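Local atomic coordinates of protease (Penicillium cyclopium, PDB entry 5Z6O), a protein that hydrolyses proteins as a subtilisin-like serine endopeptidase of the peptidase S8 family, probably acting on casein, gelatin and type IV collagen. Residues A[110-113]-A[114-118]; A[148-151]-A[152-156]; A[222-226]-A[227-231]. All blocks are in the same frame, centred on the assembly; numbering follows the deposited sequence. Where two conformers were deposited one is given.

Interaction 1 of 3, residues A[110-113]-A[114-118]; sequences QVIA and GMDWA
The carboxylate of D116 stands one turn of helix above I112. In the conformer described here, one of two deposited, I112 O sits over one face of the carboxylate, 3.4 Å from D116 CG. The two side chains run alongside each other, with I112 CG2 4.1 Å from D116 OD2. The indole of W117 leads away from residues 110-113 to Y39 of strand 37-42. W117 meets the earlier turn through its CB, 3.6 Å from A113 O.

The buried side of the turn belongs to M115. Its CG lies anti to the carbonyl carbon (chi1 -59°), beside the backbone N. This brings M115 CG to 3.3 Å from V111 O. M115 SD then meets V111 CG1 at 4.0 Å, the two side chains crossing at a slant. Both side chains also pack on M135 of strand 131-135.

This is one stretch of the amphipathic helix 108-124, which lies against the central parallel sheet of the subtilase fold. Successive i to i+4 bonds build it. D116 N gives I112 O a bond of 2.9 Å. M115 N donates to V111 O. G114 N donates to Q110 O, which also accepts a bond from T62 OG1.

M115 reaches V152 of helix 143-154 as well. Replacing M115 by an alanine would remove CG, SD and CE and would probably open a gap between V111, M135 and V152. On the other side of the helix, W117 N donates to A113 O at 3.0 Å.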
loop_
_atom_site.group_PDB
_atom_site.type_symbol
_atom_site.label_atom_id
_atom_site.label_comp_id
_atom_site.label_asym_id
_atom_site.label_seq_id
_atom_site.Cartn_x
_atom_site.Cartn_y
_atom_site.Cartn_z
ATOM N N GLN A 110 -10.231 -11.044 13.784
ATOM C CA GLN A 110 -8.893 -10.557 14.176
ATOM C C GLN A 110 -8.466 -9.371 13.324
ATOM O O GLN A 110 -7.828 -8.422 13.818
ATOM C CB GLN A 110 -7.804 -11.632 13.998
ATOM C CG GLN A 110 -8.009 -12.951 14.652
ATOM C CD GLN A 110 -6.860 -13.919 14.376
ATOM O OE1 GLN A 110 -6.065 -13.743 13.415
ATOM N NE2 GLN A 110 -6.743 -14.930 15.219
ATOM N N VAL A 111 -8.746 -9.445 12.018
ATOM C CA VAL A 111 -8.417 -8.327 11.125
ATOM C C VAL A 111 -9.189 -7.083 11.528
ATOM O O VAL A 111 -8.636 -5.969 11.603
ATOM C CB VAL A 111 -8.713 -8.704 9.665
ATOM C CG1 VAL A 111 -8.504 -7.490 8.742
ATOM C CG2 VAL A 111 -7.844 -9.858 9.235
ATOM N N ILE A 112 -10.501 -7.239 11.758
ATOM C CA ILE A 112 -11.311 -6.078 12.086
ATOM C C ILE A 112 -10.853 -5.466 13.398
ATOM O O ILE A 112 -10.830 -4.238 13.541
ATOM C CB ILE A 112 -12.810 -6.464 12.110
ATOM C CG1 ILE A 112 -13.244 -6.826 10.692
ATOM C CG2 ILE A 112 -13.669 -5.314 12.690
ATOM C CD1 ILE A 112 -14.612 -7.388 10.596
ATOM N N ALA A 113 -10.486 -6.309 14.380
ATOM C CA ALA A 113 -9.953 -5.801 15.650
ATOM C C ALA A 113 -8.697 -4.956 15.428
ATOM O O ALA A 113 -8.512 -3.917 16.083
ATOM C CB ALA A 113 -9.661 -6.975 16.600
ATOM N N GLY A 114 -7.837 -5.361 14.487
ATOM C CA GLY A 114 -6.656 -4.546 14.202
ATOM C C GLY A 114 -7.002 -3.223 13.539
ATOM O O GLY A 114 -6.418 -2.173 13.857
ATOM N N MET A 115 -7.977 -3.250 12.620
ATOM C CA MET A 115 -8.431 -2.012 11.982
ATOM C C MET A 115 -8.999 -1.040 13.001
ATOM O O MET A 115 -8.705 0.172 12.957
ATOM C CB MET A 115 -9.491 -2.330 10.919
ATOM C CG MET A 115 -8.975 -3.258 9.836
ATOM S SD MET A 115 -10.274 -3.915 8.790
ATOM C CE MET A 115 -10.804 -2.415 8.009
ATOM N N ASP A 116 -9.829 -1.566 13.913
ATOM C CA ASP A 116 -10.409 -0.747 14.969
ATOM C C ASP A 116 -9.329 -0.138 15.859
ATOM O O ASP A 116 -9.406 1.053 16.228
ATOM C CB ASP A 116 -11.373 -1.595 15.809
ATOM C CG ASP A 116 -12.718 -1.840 15.128
ATOM O OD1 ASP A 116 -12.991 -1.302 14.024
ATOM O OD2 ASP A 116 -13.508 -2.599 15.714
ATOM N N TRP A 117 -8.318 -0.940 16.226
ATOM C CA TRP A 117 -7.215 -0.414 17.032
ATOM C C TRP A 117 -6.537 0.749 16.328
ATOM O O TRP A 117 -6.236 1.788 16.945
ATOM C CB TRP A 117 -6.201 -1.516 17.328
ATOM C CG TRP A 117 -5.053 -1.016 18.133
ATOM C CD1 TRP A 117 -4.916 -1.070 19.495
ATOM C CD2 TRP A 117 -3.880 -0.342 17.633
ATOM N NE1 TRP A 117 -3.728 -0.458 19.874
ATOM C CE2 TRP A 117 -3.074 -0.008 18.750
ATOM C CE3 TRP A 117 -3.439 0.010 16.358
ATOM C CZ2 TRP A 117 -1.856 0.663 18.620
ATOM C CZ3 TRP A 117 -2.206 0.674 16.227
ATOM C CH2 TRP A 117 -1.439 0.996 17.354
ATOM N N ALA A 118 -6.303 0.600 15.021
ATOM C CA ALA A 118 -5.577 1.640 14.295
ATOM C C ALA A 118 -6.372 2.941 14.230
ATOM O O ALA A 118 -5.799 4.044 14.313
ATOM C CB ALA A 118 -5.230 1.123 12.902
#

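Interaction 2 of 3, residues A[148-151]-A[152-156]; sequences AAAN and VVRSG
N151 O takes two hydrogen bonds from S155. S155 N lies 3.0 Å from N151 O, and S155 OG lies 2.8 Å from it. The two donors come from opposite faces of the carbonyl plane. The torsion of S155 (chi1 -57°) keeps OG beside its own N, close enough to share the acceptor. Other backbone bonds are regular i to i+4 links: V152 N to A148 O, V153 N to A149 O, and R154 N to A150 O at 2.9 Å.

The polar side chains meet through water. One water donates to N151 OD1 at 3.0 Å and accepts from R154 NE at 2.8 Å. It lies in the guanidinium plane, at the edge. A bend at chi3 (-43°) brings the arginine chain back toward A150. A150 O lies over one face of the guanidinium, toward its rim, and R154 NH1 comes 3.7 Å from A150 CB.

One methyl of V152 packs against a backbone carbonyl, CG2 lying 3.4 Å from A148 O. The apolar contacts are with the rest of the fold: A149 and V153 face L159 of strand 157-162.

A Schellman motif ends helix 143-154: G156 has positive phi, G156 N binds V153 O, and V157 N reaches V152 O. The double grip on N151 O uses a carbonyl of the last turn. The arginine beside this C-terminal end would probably be favoured by the helix dipole.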
loop_
_atom_site.group_PDB
_atom_site.type_symbol
_atom_site.label_atom_id
_atom_site.label_comp_id
_atom_site.label_asym_id
_atom_site.label_seq_id
_atom_site.Cartn_x
_atom_site.Cartn_y
_atom_site.Cartn_z
ATOM N N ALA A 148 -16.387 -2.451 8.116
ATOM C CA ALA A 148 -15.211 -2.033 8.877
ATOM C C ALA A 148 -14.304 -1.151 8.026
ATOM O O ALA A 148 -13.782 -0.131 8.506
ATOM C CB ALA A 148 -14.453 -3.255 9.372
ATOM N N ALA A 149 -14.083 -1.551 6.773
ATOM C CA ALA A 149 -13.246 -0.743 5.870
ATOM C C ALA A 149 -13.843 0.640 5.629
ATOM O O ALA A 149 -13.127 1.672 5.642
ATOM C CB ALA A 149 -13.050 -1.467 4.546
ATOM N N ALA A 150 -15.159 0.687 5.371
ATOM C CA ALA A 150 -15.799 1.979 5.162
ATOM C C ALA A 150 -15.673 2.846 6.402
ATOM O O ALA A 150 -15.515 4.061 6.300
ATOM C CB ALA A 150 -17.280 1.816 4.784
ATOM N N ASN A 151 -15.757 2.241 7.584
ATOM C CA ASN A 151 -15.609 3.018 8.806
ATOM C C ASN A 151 -14.199 3.593 8.942
ATOM O O ASN A 151 -14.022 4.697 9.478
ATOM C CB ASN A 151 -15.943 2.146 10.014
ATOM C CG ASN A 151 -15.853 2.911 11.305
ATOM O OD1 ASN A 151 -16.621 3.846 11.525
ATOM N ND2 ASN A 151 -14.895 2.548 12.155
ATOM N N VAL A 152 -13.173 2.834 8.536
ATOM C CA VAL A 152 -11.812 3.392 8.561
ATOM C C VAL A 152 -11.779 4.699 7.787
ATOM O O VAL A 152 -11.224 5.711 8.252
ATOM C CB VAL A 152 -10.796 2.378 7.987
ATOM C CG1 VAL A 152 -9.372 3.001 7.803
ATOM C CG2 VAL A 152 -10.718 1.175 8.889
ATOM N N VAL A 153 -12.309 4.674 6.562
ATOM C CA VAL A 153 -12.214 5.863 5.713
ATOM C C VAL A 153 -13.051 7.000 6.296
ATOM O O VAL A 153 -12.625 8.160 6.329
ATOM C CB VAL A 153 -12.641 5.509 4.278
ATOM C CG1 VAL A 153 -12.641 6.772 3.380
ATOM C CG2 VAL A 153 -11.695 4.487 3.694
ATOM N N ARG A 154 -14.248 6.679 6.787
ATOM C CA ARG A 154 -15.116 7.707 7.361
ATOM C C ARG A 154 -14.483 8.354 8.590
ATOM O O ARG A 154 -14.786 9.510 8.906
ATOM C CB ARG A 154 -16.467 7.087 7.724
ATOM C CG ARG A 154 -17.617 8.043 7.587
ATOM C CD ARG A 154 -18.942 7.416 8.047
ATOM N NE ARG A 154 -19.154 6.034 7.604
ATOM C CZ ARG A 154 -19.462 5.664 6.356
ATOM N NH1 ARG A 154 -19.649 4.374 6.079
ATOM N NH2 ARG A 154 -19.577 6.561 5.377
ATOM N N SER A 155 -13.578 7.643 9.270
ATOM C CA SER A 155 -12.881 8.146 10.458
ATOM C C SER A 155 -11.615 8.927 10.134
ATOM O O SER A 155 -10.859 9.238 11.061
ATOM C CB SER A 155 -12.513 7.001 11.384
ATOM O OG SER A 155 -13.687 6.309 11.727
ATOM N N GLY A 156 -11.382 9.250 8.856
ATOM C CA GLY A 156 -10.244 10.063 8.465
ATOM C C GLY A 156 -8.940 9.324 8.200
ATOM O O GLY A 156 -7.861 9.921 8.348
HETATM O O HOH W 1 -18.810 3.934 9.408
#

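Interaction 3 of 3, residues A[222-226]-A[227-231]; sequences KTLSG and TSMAA. With PMS (phenylmethanesulfonic acid), chain C.
M229 packs tightly against the turn that leads from strand 221-224 into helix 227-245. M229 N donates to G226 O at 3.0 Å, from above the carbonyl plane. The side chain bends at chi2 (65°) and doubles back over the incoming chain. Its SD rests 3.6 Å from S225 C. M229 also reaches H73, which corresponds to the charge relay histidine. G226 is the narrow point. Any CB there would clash with O1S of the bound phenylmethanesulfonyl group.

S228 corresponds to the charge relay serine of subtilases and lies near the N-terminal end of helix 227-245. The covalent adduct agrees with this: S228 OG is joined to the sulfur of PMS, 1.6 Å away. S228 N also donates to PMS O1S at 3.1 Å, with an N-H...O angle of 147°. N165 ND2 is also hydrogen-bonded to PMS. Backbone NH and asparagine amide together fit the oxyanion hole of this family. Chi1 of T227 (55°) turns OG1 toward N165 OD1 and G164 N, both hydrogen-bonded to it. This places the asparagine that also binds PMS.

The strand side is looser. L224 CB stands 3.9 Å from M229 SD, and L224 CD1 is equally far from M229 CE. L224 is partly exposed and also touches H76 of helix 73-82. S225 turns away from the helix, and its OG takes a bond from D211 N.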
loop_
_atom_site.group_PDB
_atom_site.type_symbol
_atom_site.label_atom_id
_atom_site.label_comp_id
_atom_site.label_asym_id
_atom_site.label_seq_id
_atom_site.Cartn_x
_atom_site.Cartn_y
_atom_site.Cartn_z
ATOM N N LYS A 222 13.740 -9.376 -0.621
ATOM C CA LYS A 222 13.088 -10.458 -1.345
ATOM C C LYS A 222 12.278 -9.843 -2.477
ATOM O O LYS A 222 11.785 -8.725 -2.342
ATOM C CB LYS A 222 12.157 -11.259 -0.430
ATOM C CG LYS A 222 11.632 -12.530 -1.053
ATOM C CD LYS A 222 12.652 -13.645 -0.987
ATOM C CE LYS A 222 12.620 -14.361 0.354
ATOM N NZ LYS A 222 13.533 -15.555 0.383
ATOM N N THR A 223 12.145 -10.584 -3.587
ATOM C CA THR A 223 11.356 -10.170 -4.741
ATOM C C THR A 223 10.082 -11.017 -4.805
ATOM O O THR A 223 10.145 -12.252 -4.842
ATOM C CB THR A 223 12.183 -10.308 -6.021
ATOM O OG1 THR A 223 13.396 -9.530 -5.908
ATOM C CG2 THR A 223 11.372 -9.824 -7.202
ATOM N N LEU A 224 8.913 -10.362 -4.746
ATOM C CA LEU A 224 7.621 -11.052 -4.635
ATOM C C LEU A 224 6.647 -10.465 -5.642
ATOM O O LEU A 224 6.873 -9.366 -6.161
ATOM C CB LEU A 224 6.992 -10.905 -3.235
ATOM C CG LEU A 224 7.744 -11.434 -2.016
ATOM C CD1 LEU A 224 6.911 -11.046 -0.793
ATOM C CD2 LEU A 224 7.864 -12.951 -2.149
ATOM N N SER A 225 5.526 -11.173 -5.883
ATOM C CA SER A 225 4.495 -10.698 -6.800
ATOM C C SER A 225 3.119 -10.857 -6.191
ATOM O O SER A 225 2.835 -11.849 -5.510
ATOM C CB SER A 225 4.492 -11.459 -8.130
ATOM O OG SER A 225 5.725 -11.330 -8.778
ATOM N N GLY A 226 2.251 -9.902 -6.477
ATOM C CA GLY A 226 0.868 -9.970 -6.061
ATOM C C GLY A 226 0.294 -8.579 -6.001
ATOM O O GLY A 226 1.008 -7.583 -6.022
ATOM N N THR A 227 -1.035 -8.503 -5.965
ATOM C CA THR A 227 -1.625 -7.192 -5.686
ATOM C C THR A 227 -1.264 -6.719 -4.274
ATOM O O THR A 227 -1.368 -5.522 -3.989
ATOM C CB THR A 227 -3.147 -7.202 -5.835
ATOM O OG1 THR A 227 -3.700 -8.218 -5.021
ATOM C CG2 THR A 227 -3.582 -7.470 -7.308
ATOM N N SER A 228 -0.821 -7.641 -3.397
ATOM C CA SER A 228 -0.239 -7.237 -2.114
ATOM C C SER A 228 0.933 -6.286 -2.288
ATOM O O SER A 228 1.212 -5.479 -1.390
ATOM C CB SER A 228 0.253 -8.467 -1.307
ATOM O OG SER A 228 -0.859 -9.274 -0.912
ATOM N N MET A 229 1.699 -6.444 -3.372
ATOM C CA MET A 229 2.840 -5.574 -3.644
ATOM C C MET A 229 2.424 -4.254 -4.283
ATOM O O MET A 229 3.134 -3.248 -4.167
ATOM C CB MET A 229 3.815 -6.295 -4.580
ATOM C CG MET A 229 4.681 -7.386 -3.903
ATOM S SD MET A 229 3.727 -8.797 -3.271
ATOM C CE MET A 229 3.899 -8.618 -1.517
ATOM N N ALA A 230 1.279 -4.248 -4.942
ATOM C CA ALA A 230 0.781 -3.075 -5.633
ATOM C C ALA A 230 0.202 -2.071 -4.635
ATOM O O ALA A 230 0.595 -0.900 -4.625
ATOM C CB ALA A 230 -0.274 -3.533 -6.656
ATOM N N ALA A 231 -0.653 -2.535 -3.726
ATOM C CA ALA A 231 -1.290 -1.615 -2.775
ATOM C C ALA A 231 -0.325 -0.710 -1.997
ATOM O O ALA A 231 -0.628 0.490 -1.857
ATOM C CB ALA A 231 -2.168 -2.406 -1.794
HETATM C C PMS C . -1.629 -11.641 -0.427
HETATM S S PMS C . -0.447 -10.714 -1.445
HETATM C C1 PMS C . -3.074 -11.326 -0.844
HETATM C C2 PMS C . -3.459 -10.065 -1.286
HETATM C C3 PMS C . -4.777 -9.821 -1.645
HETATM C C4 PMS C . -5.724 -10.831 -1.572
HETATM C C5 PMS C . -5.340 -12.087 -1.125
HETATM C C6 PMS C . -4.023 -12.337 -0.778
HETATM O O2S PMS C . 0.913 -11.345 -1.443
HETATM O O1S PMS C . -0.820 -10.738 -2.896
#

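In the fold
The three contacts come in series along the chain, all within the one subtilase fold. Interactions 1 and 2 lie on neighbouring helices, 108-124 and 143-154, with strand 131-135 of the central parallel sheet between them in sequence. Their centres are 12 Å apart and they touch: I112 CG2 packs 4.0 Å from A148 CB. Interaction 3 stands apart, with its centre 22 Å from interaction 1 and 24 Å from interaction 2. It lies on the opposite side of the chain's centre from interaction 2, where helix 227-245 begins. Interactions 1 and 2 thus belong to the helical layer packed on the sheet, while interaction 3 forms part of the active site.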